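Local coordinates for putative uncharacterized protein (Campylobacter jejuni, PDB 5TPU), which is of uncharacterised function but belongs to the WxcM-like family of cupin-fold proteins and binds thymidine-5'-diphosphate, at residues L64-G69 with K104-G109; I73-G78 with I91-G96. The protein carries 3 engineered substitutions. All coordinates share one frame; numbering follows the deposited sequence.

Contact 2 packs the two main antiparallel sheets of this cupin fold against each other; contact 1, its centre 15 Å away, lies at their margin, where a loop passing from one sheet to the other meets the end of strand 62-68. Along the chain, contact 2 is nested within the loop that contact 1 closes. The segments are linked through L64, which itself takes no part in contact 1: its O lies 2.8 Å from L93 N, a probable hydrogen bond between neighbouring strands, while its CD2 packs 3.3 Å from I73 CD1 of the facing sheet. The side chains of F106 in contact 1 and I95 in contact 2 are about 9 and 12 Å from a bound thymidine-5'-diphosphate.

Contact 1. Residues L64-G69 with K104-G109; sequences LIMMSG and KNFSYG
S107 sets its hydroxyl oxygen against an alpha-carbon: OG lies 3.4 Å from G69 CA, where the end of strand 62-68 meets a loop, with no hydrogen bond between the two segments themselves. A chi1 of 64° tucks OG back over its own main chain and points it at G69; its hydrogen bond is to the amide N of S70, the residue just past G69, and a backbone hydrogen bond also joins S107 to S70. The glycine lets the chain turn here, with a positive phi of 71°, and has no side chain where S107 OG approaches.

Deeper in, M66 and F106 make the apolar half of the contact. The methionine chain is bent at chi2 and chi3, which swings its terminal methyl toward the aromatic ring. CE comes within 3.9 Å of F106 CD2 and 4.1 Å of F106 CE2, approaching that side of the ring at a slant. Both side chains also rest on C71, and F106 extends to T46 and to R52, a residue of the thymidine-5'-diphosphate pocket.

Between these points the strand turns a corner at M67. A classic beta bulge here sets two residues, M67 and S68, opposite the single K111 of strand 111-116, and S68 OG hydrogen-bonds to K111 NZ. On the subunit interface, M67 packs against M67 of the second subunit.

The chemistry is therefore divided. A methyl-to-ring contact excludes water without demanding a precise angle, whereas the directional tie runs from S107 to S70, just beyond G69.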
loop_
_atom_site.group_PDB
_atom_site.type_symbol
_atom_site.label_atom_id
_atom_site.label_comp_id
_atom_site.label_asym_id
_atom_site.label_seq_id
_atom_site.Cartn_x
_atom_site.Cartn_y
_atom_site.Cartn_z
ATOM N N LEU A 64 -5.777 4.923 -5.779
ATOM C CA LEU A 64 -6.001 3.480 -6.009
ATOM C C LEU A 64 -4.918 2.906 -6.894
ATOM O O LEU A 64 -4.699 3.447 -7.984
ATOM C CB LEU A 64 -7.354 3.234 -6.704
ATOM C CG LEU A 64 -8.599 3.177 -5.800
ATOM C CD1 LEU A 64 -8.722 4.441 -4.966
ATOM C CD2 LEU A 64 -9.839 2.967 -6.634
ATOM N N ILE A 65 -4.272 1.816 -6.474
ATOM C CA ILE A 65 -3.291 1.118 -7.311
ATOM C C ILE A 65 -3.662 -0.363 -7.377
ATOM O O ILE A 65 -3.841 -1.000 -6.356
ATOM C CB ILE A 65 -1.894 1.294 -6.690
ATOM C CG1 ILE A 65 -1.475 2.760 -6.707
ATOM C CG2 ILE A 65 -0.834 0.458 -7.392
ATOM C CD1 ILE A 65 -0.484 3.122 -5.625
ATOM N N MET A 66 -3.833 -0.895 -8.576
ATOM C CA MET A 66 -4.042 -2.305 -8.780
ATOM C C MET A 66 -2.685 -3.000 -8.636
ATOM O O MET A 66 -1.906 -3.028 -9.575
ATOM C CB MET A 66 -4.627 -2.551 -10.191
ATOM C CG MET A 66 -5.906 -3.330 -10.259
ATOM S SD MET A 66 -7.066 -3.103 -8.901
ATOM C CE MET A 66 -7.472 -4.817 -8.645
ATOM N N MET A 67 -2.427 -3.526 -7.453
ATOM C CA MET A 67 -1.230 -4.295 -7.167
ATOM C C MET A 67 -1.148 -5.607 -7.923
ATOM O O MET A 67 -0.060 -6.086 -8.214
ATOM C CB MET A 67 -1.148 -4.615 -5.675
ATOM C CG MET A 67 -0.806 -3.428 -4.825
ATOM S SD MET A 67 0.913 -2.934 -4.985
ATOM C CE MET A 67 1.798 -4.453 -5.284
ATOM N N SER A 68 -2.289 -6.216 -8.197
ATOM C CA SER A 68 -2.314 -7.347 -9.094
ATOM C C SER A 68 -3.668 -7.500 -9.694
ATOM O O SER A 68 -4.670 -7.119 -9.076
ATOM C CB SER A 68 -1.896 -8.639 -8.385
ATOM O OG SER A 68 -2.835 -8.968 -7.413
ATOM N N GLY A 69 -3.675 -7.982 -10.941
ATOM C CA GLY A 69 -4.893 -8.172 -11.665
ATOM C C GLY A 69 -5.581 -6.895 -12.112
ATOM O O GLY A 69 -4.951 -5.879 -12.298
ATOM N N LYS A 104 -15.867 -2.807 -9.878
ATOM C CA LYS A 104 -16.466 -4.014 -10.379
ATOM C C LYS A 104 -15.500 -4.756 -11.281
ATOM O O LYS A 104 -14.393 -4.298 -11.505
ATOM C CB LYS A 104 -17.775 -3.665 -11.130
ATOM C CG LYS A 104 -17.576 -2.914 -12.447
ATOM C CD LYS A 104 -18.891 -2.637 -13.196
ATOM C CE LYS A 104 -18.555 -2.124 -14.587
ATOM N NZ LYS A 104 -19.749 -1.960 -15.459
ATOM N N ASN A 105 -15.956 -5.898 -11.793
ATOM C CA ASN A 105 -15.175 -6.790 -12.607
ATOM C C ASN A 105 -13.757 -6.977 -12.111
ATOM O O ASN A 105 -12.845 -6.932 -12.929
ATOM C CB ASN A 105 -15.114 -6.261 -14.046
ATOM C CG ASN A 105 -16.475 -6.168 -14.664
ATOM O OD1 ASN A 105 -17.258 -7.114 -14.568
ATOM N ND2 ASN A 105 -16.784 -5.022 -15.284
ATOM N N PHE A 106 -13.567 -7.185 -10.812
ATOM C CA PHE A 106 -12.234 -7.558 -10.310
ATOM C C PHE A 106 -11.870 -8.891 -10.939
ATOM O O PHE A 106 -12.680 -9.800 -10.922
ATOM C CB PHE A 106 -12.188 -7.696 -8.792
ATOM C CG PHE A 106 -12.240 -6.387 -8.085
ATOM C CD1 PHE A 106 -13.445 -5.722 -7.941
ATOM C CD2 PHE A 106 -11.101 -5.797 -7.620
ATOM C CE1 PHE A 106 -13.498 -4.502 -7.319
ATOM C CE2 PHE A 106 -11.149 -4.598 -6.934
ATOM C CZ PHE A 106 -12.343 -3.933 -6.799
ATOM N N SER A 107 -10.700 -8.998 -11.537
ATOM C CA SER A 107 -10.244 -10.329 -11.903
ATOM C C SER A 107 -10.090 -11.163 -10.612
ATOM O O SER A 107 -9.929 -10.624 -9.508
ATOM C CB SER A 107 -8.959 -10.249 -12.692
ATOM O OG SER A 107 -7.939 -9.713 -11.906
ATOM N N TYR A 108 -10.258 -12.471 -10.734
ATOM C CA TYR A 108 -10.279 -13.324 -9.570
ATOM C C TYR A 108 -8.996 -13.198 -8.760
ATOM O O TYR A 108 -7.928 -13.358 -9.300
ATOM C CB TYR A 108 -10.375 -14.758 -10.024
ATOM C CG TYR A 108 -10.533 -15.701 -8.884
ATOM C CD1 TYR A 108 -11.783 -15.994 -8.414
ATOM C CD2 TYR A 108 -9.424 -16.332 -8.282
ATOM C CE1 TYR A 108 -11.964 -16.868 -7.370
ATOM C CE2 TYR A 108 -9.593 -17.226 -7.258
ATOM C CZ TYR A 108 -10.856 -17.489 -6.804
ATOM O OH TYR A 108 -11.094 -18.362 -5.773
ATOM N N GLY A 109 -9.121 -12.859 -7.484
ATOM C CA GLY A 109 -7.989 -12.711 -6.631
ATOM C C GLY A 109 -7.204 -11.452 -6.878
ATOM O O GLY A 109 -6.125 -11.320 -6.350
#

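Contact 2. Residues I73-G78 with I91-G96; sequences IILNDG and IGLYIG
L93 and I73 meet tip to tip across the interior of the sandwich, L93 CD2 lying 3.9 Å from I73 CD1 and equally near I73 CG1. The same leucine methyl faces L75 more loosely, at 4.3 Å from L75 CD1, and thus bridges two residues on one side of strand 71-76. The other branch of L75 goes to I95: L75 CD2 is 3.8 Å from I95 CD1 and also touches I95 CG1, the two side chains meeting at a slant. All four residues are buried, and their contacts are purely apolar.

Torsions help bring these branches together. L93 carries CG opposite its backbone N (chi1 170°), while I73 adopts a nearly eclipsed chi1 of -22°, a departure from the staggered positions that suggests some local strain.

Beyond the side chains, strands 73-76 and 91-95 run in roughly the same direction, 27° apart, with their axes 10.5 Å from each other at closest approach. Such spacing is that of facing sheets, joined by side chains and not by backbone bonds. The end of strand 71-76 is shaped by an Asx turn: G78 N donates to N76 OD1 over 2.7 Å, in the carbonyl plane. Y129 OH hydrogen-bonds to the same oxygen, and D77 OD2 binds the amides of K79 and N80 as the chain turns toward strand 81-86.

In the surrounding fold, strand 71-76 lies between strands 99-104 and 81-86, whereas strand 91-95 lies between 9-13 and 62-68. L86 lies against both I73 and L93, and I11 and C9 of strand 9-13 extend the packing to L93 and L75, respectively.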
loop_
_atom_site.group_PDB
_atom_site.type_symbol
_atom_site.label_atom_id
_atom_site.label_comp_id
_atom_site.label_asym_id
_atom_site.label_seq_id
_atom_site.Cartn_x
_atom_site.Cartn_y
_atom_site.Cartn_z
ATOM N N ILE A 73 -13.470 0.739 -12.490
ATOM C CA ILE A 73 -14.010 1.742 -11.593
ATOM C C ILE A 73 -14.846 2.642 -12.454
ATOM O O ILE A 73 -14.339 3.260 -13.398
ATOM C CB ILE A 73 -12.972 2.693 -10.953
ATOM C CG1 ILE A 73 -11.570 2.091 -10.961
ATOM C CG2 ILE A 73 -13.489 3.196 -9.604
ATOM C CD1 ILE A 73 -10.874 1.954 -9.623
ATOM N N ILE A 74 -16.125 2.719 -12.114
ATOM C CA ILE A 74 -16.975 3.730 -12.669
ATOM C C ILE A 74 -16.985 4.929 -11.731
ATOM O O ILE A 74 -17.359 4.844 -10.571
ATOM C CB ILE A 74 -18.363 3.169 -12.893
ATOM C CG1 ILE A 74 -18.236 1.885 -13.704
ATOM C CG2 ILE A 74 -19.238 4.207 -13.588
ATOM C CD1 ILE A 74 -19.543 1.434 -14.322
ATOM N N LEU A 75 -16.495 6.043 -12.223
ATOM C CA LEU A 75 -16.510 7.282 -11.470
ATOM C C LEU A 75 -17.682 8.145 -11.939
ATOM O O LEU A 75 -18.066 8.075 -13.119
ATOM C CB LEU A 75 -15.216 8.039 -11.696
ATOM C CG LEU A 75 -13.889 7.429 -11.247
ATOM C CD1 LEU A 75 -12.744 8.268 -11.793
ATOM C CD2 LEU A 75 -13.801 7.422 -9.738
ATOM N N ASN A 76 -18.226 8.941 -11.012
ATOM C CA ASN A 76 -19.368 9.808 -11.271
ATOM C C ASN A 76 -19.263 11.115 -10.464
ATOM O O ASN A 76 -19.114 11.098 -9.221
ATOM C CB ASN A 76 -20.661 9.064 -10.944
ATOM C CG ASN A 76 -21.883 9.811 -11.417
ATOM O OD1 ASN A 76 -22.080 10.977 -11.109
ATOM N ND2 ASN A 76 -22.684 9.142 -12.226
ATOM N N ASP A 77 -19.264 12.254 -11.160
ATOM C CA ASP A 77 -19.092 13.506 -10.432
ATOM C C ASP A 77 -20.398 14.233 -10.200
ATOM O O ASP A 77 -20.379 15.322 -9.663
ATOM C CB ASP A 77 -18.065 14.417 -11.071
ATOM C CG ASP A 77 -18.509 14.963 -12.394
ATOM O OD1 ASP A 77 -17.703 15.746 -12.921
ATOM O OD2 ASP A 77 -19.585 14.586 -12.931
ATOM N N GLY A 78 -21.513 13.590 -10.529
ATOM C CA GLY A 78 -22.845 14.184 -10.373
ATOM C C GLY A 78 -23.371 14.555 -11.739
ATOM O O GLY A 78 -24.571 14.642 -11.949
ATOM N N ILE A 91 0.306 2.271 -12.197
ATOM C CA ILE A 91 -0.677 3.305 -12.414
ATOM C C ILE A 91 -1.523 3.473 -11.168
ATOM O O ILE A 91 -1.943 2.504 -10.531
ATOM C CB ILE A 91 -1.554 3.026 -13.623
ATOM C CG1 ILE A 91 -0.700 3.207 -14.887
ATOM C CG2 ILE A 91 -2.729 4.014 -13.686
ATOM C CD1 ILE A 91 -1.440 2.924 -16.166
ATOM N N GLY A 92 -1.726 4.734 -10.820
ATOM C CA GLY A 92 -2.482 5.120 -9.630
ATOM C C GLY A 92 -3.653 5.930 -10.108
ATOM O O GLY A 92 -3.507 6.706 -11.022
ATOM N N LEU A 93 -4.821 5.727 -9.527
ATOM C CA LEU A 93 -5.986 6.562 -9.840
ATOM C C LEU A 93 -6.300 7.455 -8.658
ATOM O O LEU A 93 -6.610 6.992 -7.578
ATOM C CB LEU A 93 -7.189 5.697 -10.221
ATOM C CG LEU A 93 -8.533 6.441 -10.337
ATOM C CD1 LEU A 93 -8.453 7.478 -11.433
ATOM C CD2 LEU A 93 -9.681 5.502 -10.590
ATOM N N TYR A 94 -6.115 8.748 -8.852
ATOM C CA TYR A 94 -6.467 9.708 -7.850
ATOM C C TYR A 94 -7.953 9.892 -7.928
ATOM O O TYR A 94 -8.463 10.162 -9.004
ATOM C CB TYR A 94 -5.758 11.037 -8.068
ATOM C CG TYR A 94 -6.291 12.134 -7.167
ATOM C CD1 TYR A 94 -6.030 12.127 -5.830
ATOM C CD2 TYR A 94 -7.056 13.167 -7.680
ATOM C CE1 TYR A 94 -6.500 13.108 -4.999
ATOM C CE2 TYR A 94 -7.530 14.181 -6.866
ATOM C CZ TYR A 94 -7.247 14.135 -5.525
ATOM O OH TYR A 94 -7.746 15.102 -4.685
ATOM N N ILE A 95 -8.644 9.687 -6.806
ATOM C CA ILE A 95 -10.024 10.057 -6.663
ATOM C C ILE A 95 -10.164 11.076 -5.565
ATOM O O ILE A 95 -9.927 10.780 -4.402
ATOM C CB ILE A 95 -10.930 8.882 -6.302
ATOM C CG1 ILE A 95 -10.781 7.741 -7.314
ATOM C CG2 ILE A 95 -12.395 9.356 -6.276
ATOM C CD1 ILE A 95 -11.516 6.494 -6.881
ATOM N N GLY A 96 -10.572 12.276 -5.953
ATOM C CA GLY A 96 -10.651 13.406 -5.061
ATOM C C GLY A 96 -12.022 13.549 -4.412
ATOM O O GLY A 96 -12.824 12.607 -4.335
#